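Long-range contacts in cellulosomal scaffoldin adaptor protein B (Acetivibrio cellulolyticus, PDB 4WI0), which carries cohesin domains, one of which forms this chain, that probably bind dockerin-bearing partners during cellulosome assembly: residues S3-N8 with A22-N27; T126-E131 with G163-E168; G17-A22 with Q47-K52. All coordinates share one frame; numbering follows the deposited sequence.

Contact 1: S3-N8 with A22-N27; sequences SYITMN and ATVKIN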
loop_
_atom_site.group_PDB
_atom_site.type_symbol
_atom_site.label_atom_id
_atom_site.label_comp_id
_atom_site.label_asym_id
_atom_site.label_seq_id
_atom_site.Cartn_x
_atom_site.Cartn_y
_atom_site.Cartn_z
ATOM N N SER A 3 -4.866 -20.751 -7.354
ATOM C CA SER A 3 -5.007 -19.450 -6.723
ATOM C C SER A 3 -5.258 -18.410 -7.809
ATOM O O SER A 3 -4.520 -18.356 -8.795
ATOM C CB SER A 3 -3.734 -19.084 -5.951
ATOM O OG SER A 3 -3.635 -19.813 -4.744
ATOM N N TYR A 4 -6.291 -17.585 -7.652
ATOM C CA TYR A 4 -6.579 -16.579 -8.677
ATOM C C TYR A 4 -7.397 -15.392 -8.185
ATOM O O TYR A 4 -7.989 -15.421 -7.096
ATOM C CB TYR A 4 -7.282 -17.223 -9.890
ATOM C CG TYR A 4 -8.607 -17.882 -9.569
ATOM C CD1 TYR A 4 -9.753 -17.123 -9.346
ATOM C CD2 TYR A 4 -8.713 -19.263 -9.480
ATOM C CE1 TYR A 4 -10.962 -17.724 -9.035
ATOM C CE2 TYR A 4 -9.919 -19.876 -9.175
ATOM C CZ TYR A 4 -11.038 -19.101 -8.955
ATOM O OH TYR A 4 -12.229 -19.709 -8.659
ATOM N N ILE A 5 -7.390 -14.345 -9.008
ATOM C CA ILE A 5 -8.374 -13.266 -8.948
ATOM C C ILE A 5 -9.069 -13.204 -10.312
ATOM O O ILE A 5 -8.439 -13.409 -11.365
ATOM C CB ILE A 5 -7.761 -11.890 -8.586
ATOM C CG1 ILE A 5 -8.863 -10.822 -8.492
ATOM C CG2 ILE A 5 -6.714 -11.456 -9.601
ATOM C CD1 ILE A 5 -8.467 -9.571 -7.735
ATOM N N THR A 6 -10.370 -12.933 -10.282
ATOM C CA THR A 6 -11.173 -12.893 -11.488
ATOM C C THR A 6 -12.392 -11.998 -11.309
ATOM O O THR A 6 -12.680 -11.516 -10.211
ATOM C CB THR A 6 -11.634 -14.317 -11.891
ATOM O OG1 THR A 6 -12.154 -14.299 -13.225
ATOM C CG2 THR A 6 -12.693 -14.856 -10.947
ATOM N N MET A 7 -13.108 -11.802 -12.408
ATOM C CA MET A 7 -14.367 -11.093 -12.396
ATOM C C MET A 7 -15.427 -12.012 -12.973
ATOM O O MET A 7 -15.225 -12.635 -14.020
ATOM C CB MET A 7 -14.249 -9.809 -13.212
ATOM C CG MET A 7 -15.493 -8.935 -13.211
ATOM S SD MET A 7 -15.364 -7.606 -14.430
ATOM C CE MET A 7 -14.085 -6.603 -13.676
ATOM N N ASN A 8 -16.559 -12.096 -12.286
ATOM C CA ASN A 8 -17.687 -12.899 -12.749
ATOM C C ASN A 8 -18.935 -12.054 -12.928
ATOM O O ASN A 8 -19.223 -11.200 -12.098
ATOM C CB ASN A 8 -17.972 -14.004 -11.740
ATOM C CG ASN A 8 -16.874 -15.043 -11.702
ATOM O OD1 ASN A 8 -16.239 -15.244 -10.678
ATOM N ND2 ASN A 8 -16.656 -15.713 -12.820
ATOM N N ALA A 22 -20.967 -7.107 -11.875
ATOM C CA ALA A 22 -19.622 -7.656 -12.040
ATOM C C ALA A 22 -18.953 -7.836 -10.678
ATOM O O ALA A 22 -18.661 -6.850 -9.990
ATOM C CB ALA A 22 -18.790 -6.737 -12.914
ATOM N N THR A 23 -18.743 -9.092 -10.288
ATOM C CA THR A 23 -18.187 -9.414 -8.976
ATOM C C THR A 23 -16.710 -9.800 -9.110
ATOM O O THR A 23 -16.361 -10.720 -9.858
ATOM C CB THR A 23 -18.967 -10.557 -8.292
ATOM O OG1 THR A 23 -20.325 -10.159 -8.063
ATOM C CG2 THR A 23 -18.340 -10.920 -6.963
ATOM N N VAL A 24 -15.857 -9.070 -8.394
ATOM C CA VAL A 24 -14.439 -9.412 -8.255
ATOM C C VAL A 24 -14.317 -10.472 -7.157
ATOM O O VAL A 24 -14.749 -10.243 -6.011
ATOM C CB VAL A 24 -13.586 -8.174 -7.903
ATOM C CG1 VAL A 24 -12.105 -8.533 -7.798
ATOM C CG2 VAL A 24 -13.786 -7.071 -8.938
ATOM N N LYS A 25 -13.727 -11.619 -7.510
ATOM C CA LYS A 25 -13.602 -12.752 -6.595
ATOM C C LYS A 25 -12.157 -13.260 -6.529
ATOM O O LYS A 25 -11.424 -13.226 -7.538
ATOM C CB LYS A 25 -14.554 -13.868 -7.043
ATOM C CG LYS A 25 -14.732 -15.013 -6.059
ATOM C CD LYS A 25 -14.226 -16.336 -6.611
ATOM C CE LYS A 25 -14.564 -17.480 -5.665
ATOM N NZ LYS A 25 -14.734 -18.773 -6.387
ATOM N N ILE A 26 -11.754 -13.724 -5.339
ATOM C CA ILE A 26 -10.443 -14.366 -5.147
ATOM C C ILE A 26 -10.608 -15.834 -4.723
ATOM O O ILE A 26 -11.639 -16.225 -4.170
ATOM C CB ILE A 26 -9.545 -13.615 -4.133
ATOM C CG1 ILE A 26 -10.146 -13.631 -2.721
ATOM C CG2 ILE A 26 -9.298 -12.183 -4.598
ATOM C CD1 ILE A 26 -9.185 -13.123 -1.668
ATOM N N ASN A 27 -9.593 -16.640 -5.009
ATOM C CA ASN A 27 -9.572 -18.041 -4.606
ATOM C C ASN A 27 -8.193 -18.411 -4.095
ATOM O O ASN A 27 -7.202 -18.233 -4.794
ATOM C CB ASN A 27 -9.962 -18.955 -5.775
ATOM C CG ASN A 27 -10.080 -20.414 -5.363
ATOM O OD1 ASN A 27 -10.956 -20.782 -4.574
ATOM N ND2 ASN A 27 -9.195 -21.254 -5.887
HETATM O O HOH W 1 -21.783 -10.780 -10.274
#

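Contact 2: T126-E131 with G163-E168; sequences TTVVFE and GEINSE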
loop_
_atom_site.group_PDB
_atom_site.type_symbol
_atom_site.label_atom_id
_atom_site.label_comp_id
_atom_site.label_asym_id
_atom_site.label_seq_id
_atom_site.Cartn_x
_atom_site.Cartn_y
_atom_site.Cartn_z
ATOM N N THR A 126 -18.961 -6.373 -26.280
ATOM C CA THR A 126 -17.998 -5.542 -25.554
ATOM C C THR A 126 -17.202 -6.323 -24.493
ATOM O O THR A 126 -17.664 -7.330 -23.947
ATOM C CB THR A 126 -18.710 -4.310 -24.925
ATOM O OG1 THR A 126 -17.753 -3.294 -24.595
ATOM C CG2 THR A 126 -19.508 -4.697 -23.689
ATOM N N THR A 127 -16.009 -5.816 -24.198
ATOM C CA THR A 127 -15.022 -6.511 -23.377
ATOM C C THR A 127 -14.628 -5.707 -22.138
ATOM O O THR A 127 -14.355 -4.512 -22.227
ATOM C CB THR A 127 -13.760 -6.771 -24.210
ATOM O OG1 THR A 127 -14.080 -7.684 -25.269
ATOM C CG2 THR A 127 -12.636 -7.355 -23.362
ATOM N N VAL A 128 -14.585 -6.380 -20.994
ATOM C CA VAL A 128 -14.095 -5.788 -19.749
ATOM C C VAL A 128 -12.842 -6.560 -19.323
ATOM O O VAL A 128 -12.862 -7.795 -19.286
ATOM C CB VAL A 128 -15.165 -5.862 -18.641
ATOM C CG1 VAL A 128 -14.629 -5.321 -17.314
ATOM C CG2 VAL A 128 -16.418 -5.100 -19.057
ATOM N N VAL A 129 -11.754 -5.846 -19.025
ATOM C CA VAL A 129 -10.537 -6.486 -18.513
ATOM C C VAL A 129 -9.885 -5.748 -17.347
ATOM O O VAL A 129 -9.979 -4.527 -17.232
ATOM C CB VAL A 129 -9.452 -6.669 -19.606
ATOM C CG1 VAL A 129 -9.916 -7.660 -20.655
ATOM C CG2 VAL A 129 -9.054 -5.340 -20.246
ATOM N N PHE A 130 -9.208 -6.514 -16.498
ATOM C CA PHE A 130 -8.163 -5.974 -15.637
ATOM C C PHE A 130 -7.025 -5.471 -16.517
ATOM O O PHE A 130 -6.581 -6.189 -17.418
ATOM C CB PHE A 130 -7.632 -7.054 -14.695
ATOM C CG PHE A 130 -8.663 -7.598 -13.737
ATOM C CD1 PHE A 130 -9.052 -6.863 -12.633
ATOM C CD2 PHE A 130 -9.233 -8.851 -13.943
ATOM C CE1 PHE A 130 -9.998 -7.361 -11.739
ATOM C CE2 PHE A 130 -10.172 -9.363 -13.061
ATOM C CZ PHE A 130 -10.559 -8.615 -11.953
ATOM N N GLU A 131 -6.538 -4.258 -16.256
ATOM C CA GLU A 131 -5.551 -3.630 -17.134
ATOM C C GLU A 131 -4.444 -2.900 -16.388
ATOM O O GLU A 131 -4.717 -2.149 -15.458
ATOM C CB GLU A 131 -6.264 -2.655 -18.078
ATOM C CG GLU A 131 -5.337 -1.719 -18.834
ATOM C CD GLU A 131 -6.026 -1.033 -19.983
ATOM O OE1 GLU A 131 -6.180 -1.673 -21.035
ATOM O OE2 GLU A 131 -6.398 0.146 -19.833
ATOM N N GLY A 163 -15.569 -13.318 -19.368
ATOM C CA GLY A 163 -16.092 -13.544 -20.706
ATOM C C GLY A 163 -16.632 -12.272 -21.334
ATOM O O GLY A 163 -16.807 -11.259 -20.657
ATOM N N GLU A 164 -16.879 -12.329 -22.639
ATOM C CA GLU A 164 -17.433 -11.191 -23.372
ATOM C C GLU A 164 -18.885 -10.903 -22.952
ATOM O O GLU A 164 -19.600 -11.809 -22.519
ATOM C CB GLU A 164 -17.375 -11.472 -24.877
ATOM C CG GLU A 164 -17.659 -10.282 -25.772
ATOM C CD GLU A 164 -17.506 -10.617 -27.251
ATOM O OE1 GLU A 164 -17.878 -11.736 -27.660
ATOM O OE2 GLU A 164 -17.026 -9.752 -28.007
ATOM N N ILE A 165 -19.306 -9.643 -23.089
ATOM C CA ILE A 165 -20.696 -9.236 -22.845
ATOM C C ILE A 165 -21.415 -8.987 -24.176
ATOM O O ILE A 165 -20.882 -8.301 -25.051
ATOM C CB ILE A 165 -20.756 -7.976 -21.951
ATOM C CG1 ILE A 165 -20.340 -8.339 -20.518
ATOM C CG2 ILE A 165 -22.155 -7.370 -21.959
ATOM C CD1 ILE A 165 -20.056 -7.150 -19.627
ATOM N N ASN A 166 -22.623 -9.546 -24.309
ATOM C CA ASN A 166 -23.475 -9.397 -25.500
ATOM C C ASN A 166 -22.793 -9.835 -26.804
ATOM O O ASN A 166 -22.755 -9.091 -27.779
ATOM C CB ASN A 166 -24.012 -7.957 -25.610
ATOM C CG ASN A 166 -25.225 -7.709 -24.725
ATOM O OD1 ASN A 166 -26.087 -8.574 -24.577
ATOM N ND2 ASN A 166 -25.299 -6.518 -24.136
ATOM N N SER A 167 -22.280 -11.060 -26.815
ATOM C CA SER A 167 -21.516 -11.581 -27.959
ATOM C C SER A 167 -22.375 -11.864 -29.194
ATOM O O SER A 167 -21.912 -11.689 -30.324
ATOM C CB SER A 167 -20.821 -12.883 -27.565
ATOM O OG SER A 167 -20.209 -12.776 -26.305
ATOM N N GLU A 168 -23.615 -12.288 -28.949
ATOM C CA GLU A 168 -24.506 -12.960 -29.916
ATOM C C GLU A 168 -24.470 -14.474 -29.675
ATOM O O GLU A 168 -23.407 -15.096 -29.631
ATOM C CB GLU A 168 -24.192 -12.651 -31.390
ATOM C CG GLU A 168 -25.190 -13.291 -32.342
ATOM C CD GLU A 168 -25.310 -12.559 -33.663
ATOM O OE1 GLU A 168 -24.264 -12.192 -34.237
ATOM O OE2 GLU A 168 -26.454 -12.356 -34.125
ATOM O OXT GLU A 168 -25.509 -15.115 -29.511
HETATM O O HOH W 2 -15.712 -7.438 -27.109
HETATM O O HOH W 3 -14.995 -9.259 -21.287
#

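Contact 3: G17-A22 with Q47-K52; sequences GQIIKA and QAVNPK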
loop_
_atom_site.group_PDB
_atom_site.type_symbol
_atom_site.label_atom_id
_atom_site.label_comp_id
_atom_site.label_asym_id
_atom_site.label_seq_id
_atom_site.Cartn_x
_atom_site.Cartn_y
_atom_site.Cartn_z
ATOM N N GLY A 17 -30.291 -0.426 -20.817
ATOM C CA GLY A 17 -30.896 -0.027 -19.548
ATOM C C GLY A 17 -30.751 -1.060 -18.444
ATOM O O GLY A 17 -30.857 -0.716 -17.262
ATOM N N GLN A 18 -30.524 -2.322 -18.814
ATOM C CA GLN A 18 -30.352 -3.381 -17.826
ATOM C C GLN A 18 -28.937 -3.347 -17.261
ATOM O O GLN A 18 -28.000 -2.891 -17.920
ATOM C CB GLN A 18 -30.642 -4.759 -18.417
ATOM C CG GLN A 18 -32.070 -4.952 -18.901
ATOM C CD GLN A 18 -32.378 -6.402 -19.238
ATOM O OE1 GLN A 18 -31.551 -7.116 -19.819
ATOM N NE2 GLN A 18 -33.577 -6.848 -18.876
ATOM N N ILE A 19 -28.798 -3.848 -16.039
ATOM C CA ILE A 19 -27.543 -3.790 -15.318
ATOM C C ILE A 19 -26.938 -5.180 -15.150
ATOM O O ILE A 19 -27.610 -6.117 -14.720
ATOM C CB ILE A 19 -27.752 -3.163 -13.929
ATOM C CG1 ILE A 19 -28.325 -1.748 -14.077
ATOM C CG2 ILE A 19 -26.438 -3.119 -13.157
ATOM C CD1 ILE A 19 -28.908 -1.189 -12.803
ATOM N N ILE A 20 -25.663 -5.299 -15.494
ATOM C CA ILE A 20 -24.881 -6.486 -15.195
ATOM C C ILE A 20 -24.097 -6.237 -13.903
ATOM O O ILE A 20 -23.387 -5.235 -13.793
ATOM C CB ILE A 20 -23.887 -6.797 -16.329
ATOM C CG1 ILE A 20 -24.652 -7.083 -17.629
ATOM C CG2 ILE A 20 -22.990 -7.971 -15.942
ATOM C CD1 ILE A 20 -23.773 -7.299 -18.844
ATOM N N LYS A 21 -24.224 -7.142 -12.936
ATOM C CA LYS A 21 -23.392 -7.106 -11.732
ATOM C C LYS A 21 -22.073 -7.840 -11.978
ATOM O O LYS A 21 -22.067 -9.036 -12.268
ATOM C CB LYS A 21 -24.134 -7.710 -10.537
ATOM C CG LYS A 21 -25.443 -6.996 -10.208
ATOM C CD LYS A 21 -25.961 -7.354 -8.826
ATOM C CE LYS A 21 -27.376 -6.834 -8.595
ATOM N NZ LYS A 21 -27.676 -6.681 -7.142
ATOM N N ALA A 22 -20.967 -7.107 -11.875
ATOM C CA ALA A 22 -19.622 -7.656 -12.040
ATOM C C ALA A 22 -18.953 -7.836 -10.678
ATOM O O ALA A 22 -18.661 -6.850 -9.990
ATOM C CB ALA A 22 -18.790 -6.737 -12.914
ATOM N N GLN A 47 -21.891 1.705 -18.947
ATOM C CA GLN A 47 -21.827 2.783 -17.966
ATOM C C GLN A 47 -21.642 2.176 -16.585
ATOM O O GLN A 47 -22.476 1.386 -16.136
ATOM C CB GLN A 47 -23.126 3.595 -17.983
ATOM C CG GLN A 47 -23.183 4.696 -16.929
ATOM C CD GLN A 47 -24.568 5.297 -16.749
ATOM O OE1 GLN A 47 -25.563 4.582 -16.647
ATOM N NE2 GLN A 47 -24.634 6.615 -16.683
ATOM N N ALA A 48 -20.560 2.561 -15.903
ATOM C CA ALA A 48 -20.307 2.086 -14.557
ATOM C C ALA A 48 -21.336 2.691 -13.598
ATOM O O ALA A 48 -21.496 3.917 -13.545
ATOM C CB ALA A 48 -18.894 2.444 -14.126
ATOM N N VAL A 49 -22.035 1.822 -12.868
ATOM C CA VAL A 49 -23.070 2.238 -11.913
ATOM C C VAL A 49 -23.009 1.406 -10.639
ATOM O O VAL A 49 -22.458 0.308 -10.632
ATOM C CB VAL A 49 -24.492 2.088 -12.499
ATOM C CG1 VAL A 49 -24.647 2.915 -13.767
ATOM C CG2 VAL A 49 -24.830 0.622 -12.768
ATOM N N ASN A 50 -23.592 1.931 -9.564
ATOM C CA ASN A 50 -23.797 1.149 -8.362
ATOM C C ASN A 50 -24.661 -0.072 -8.699
ATOM O O ASN A 50 -25.718 0.077 -9.318
ATOM C CB ASN A 50 -24.481 1.995 -7.287
ATOM C CG ASN A 50 -24.641 1.249 -5.971
ATOM O OD1 ASN A 50 -25.491 0.370 -5.847
ATOM N ND2 ASN A 50 -23.818 1.591 -4.986
ATOM N N PRO A 51 -24.219 -1.282 -8.296
ATOM C CA PRO A 51 -24.896 -2.516 -8.744
ATOM C C PRO A 51 -26.293 -2.725 -8.157
ATOM O O PRO A 51 -27.091 -3.454 -8.745
ATOM C CB PRO A 51 -23.942 -3.633 -8.299
ATOM C CG PRO A 51 -23.137 -3.037 -7.191
ATOM C CD PRO A 51 -23.033 -1.568 -7.464
ATOM N N LYS A 52 -26.585 -2.097 -7.019
ATOM C CA LYS A 52 -27.909 -2.193 -6.398
ATOM C C LYS A 52 -28.865 -1.081 -6.825
ATOM O O LYS A 52 -30.044 -1.342 -7.025
ATOM C CB LYS A 52 -27.798 -2.182 -4.870
ATOM C CG LYS A 52 -27.160 -3.435 -4.287
ATOM C CD LYS A 52 -27.518 -3.639 -2.818
ATOM C CE LYS A 52 -28.961 -4.066 -2.592
ATOM N NZ LYS A 52 -29.281 -5.374 -3.236
#

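Contact 1: S3-N8 with A22-N27
Y4 and N27 face each other where strand 4-9 starts and strand 19-27 ends, in an antiparallel beta hairpin within one sheet of the jelly-roll sandwich of the cohesin domain. Their backbones form a hydrogen-bonded pair, Y4 N donating to N27 O and N27 N to Y4 O. On the same face of the sheet the tyrosine ring lies over the asparagine: N27 CB sits 3.5 Å from the ring centroid, a CH-pi contact over the face and offset toward the rim. Y4 places CG between its backbone N and carbonyl carbon (chi1 60°), which folds the ring back over the neighbouring strand. The amide of N27 is tilted 27° from the ring plane, and its ND2 also donates to E2 O, which probably helps to fix the amide's rotation. Asparagine suits the place because it offers a short CH2 to the ring and an N-H to the chain end.

Further along this face K25 passes the ring obliquely in the conformer described; it is modelled in two, so the course and end of its chain are tentative. T6, paired with K25, turns OG1 to I160 O of the adjoining parallel strand.

I5, M7, V24 and I26 are buried on the other face, where I5, M7 and I26 pack on strand 32-40 of the second sheet. Branched chains fill much of this layer, with I5 CD1 3.8 Å from V24 CG1. M7, unbranched, reaches diagonally across to the partner strand, where its SD rests 3.8 Å from A22 CB.

Contact 2: T126-E131 with G163-E168
E164 OE2 accepts a hydrogen bond of 2.8 Å from a water that also lies beside T127 OG1, though that second distance is too short to be trusted. The other carboxylate oxygen, E164 OE1, receives S167 OG at 2.9 Å on its anti side, out of the carboxylate plane, so the acidic side chain also ties down the loop that follows it. A sounder water link between the segments takes the N-H of V128 N at 2.9 Å and donates to G163 O. CG of E164 stands anti to its backbone N (chi1 -168°), and this carries the methylene along T126, 3.5 Å from T126 O.

T126 and I165 join the backbones in a single antiparallel bridge, by which the C-terminal tail after strand 158-160 is laid on the rim of the cohesin jelly roll. I165 N gives T126 O a 3.0 Å bond, and T126 N returns one of equal length to I165 O. The two side chains run alongside each other in the same direction, T126 CG2 being 3.9 Å from I165 CB. Both are beta-branched, which suits extended backbone, and I165 continues inward to F9 and L46. Beyond it, V128 CG2 meets I165 CD1 at 4.2 Å.

Contact 3: G17-A22 with Q47-K52
At one end of the cohesin sandwich, strands 19-27 and 46-49 both pair with strand 111-120, and I19, K21, V49 and P51 meet across this shared neighbour. No hydrogen bond joins the two segments; the contact is made by side chains and one backbone carbonyl. I19 CG2 reaches V49 CG2 at 4.1 Å, methyl against methyl. The isoleucine sets CG1 opposite its carbonyl carbon (chi1 -59°), leaving CG2 as the branch that meets the valine. Beta-branched residues fit here because each stands on an extended strand and presents a short, bulky group.

Two residues on, K21 crosses P51 at about a right angle. Its CG packs on the edge of the buried proline, 4.1 Å from P51 CB, and the chain, extended beyond CG, takes CD and CE past the carbonyl oxygen, with CE 3.4 Å from P51 O. The proline also rests on V115 and T64, while the amine is carried out toward K52. There K21 NZ and K52 NZ stand 4.4 Å apart, a pair of like charges that probably repel one another somewhat; the nearby carbonyl oxygen may ease this.

P51 owes its position to the chain leaving strand 46-49. N50 OD1 accepts from K52 N at 2.9 Å and takes a further bond from T53 N. Proline suits the middle of this turn, since its ring restricts the backbone and K52 supplies the N-H that proline lacks. An Asx turn thus ends strand 46-49, and I19, V49, K21 and P51 meet over strand 111-120 in one sheet of the cohesin jelly roll.

Contacts 1 and 3 share strand 19-27 and meet at A22, yet use it differently. In contact 1 a ladder of backbone bonds joins adjacent strands, with one face in the sandwich core; in contact 3 side chains reach over strand 111-120 to V49 and to the loop after it, with no hydrogen bond and with lysines toward the surface. Contact 2 is also far from the centre, yet T126, V128 and I165 are buried, with T127 and E164 exposed; it adds a water between V128 N and G163 O to a single backbone bridge. Core packing connects it to the others: V128 touches M7 of contact 1, and I165 touches I20, which belongs to the 17-22 segment of contact 3.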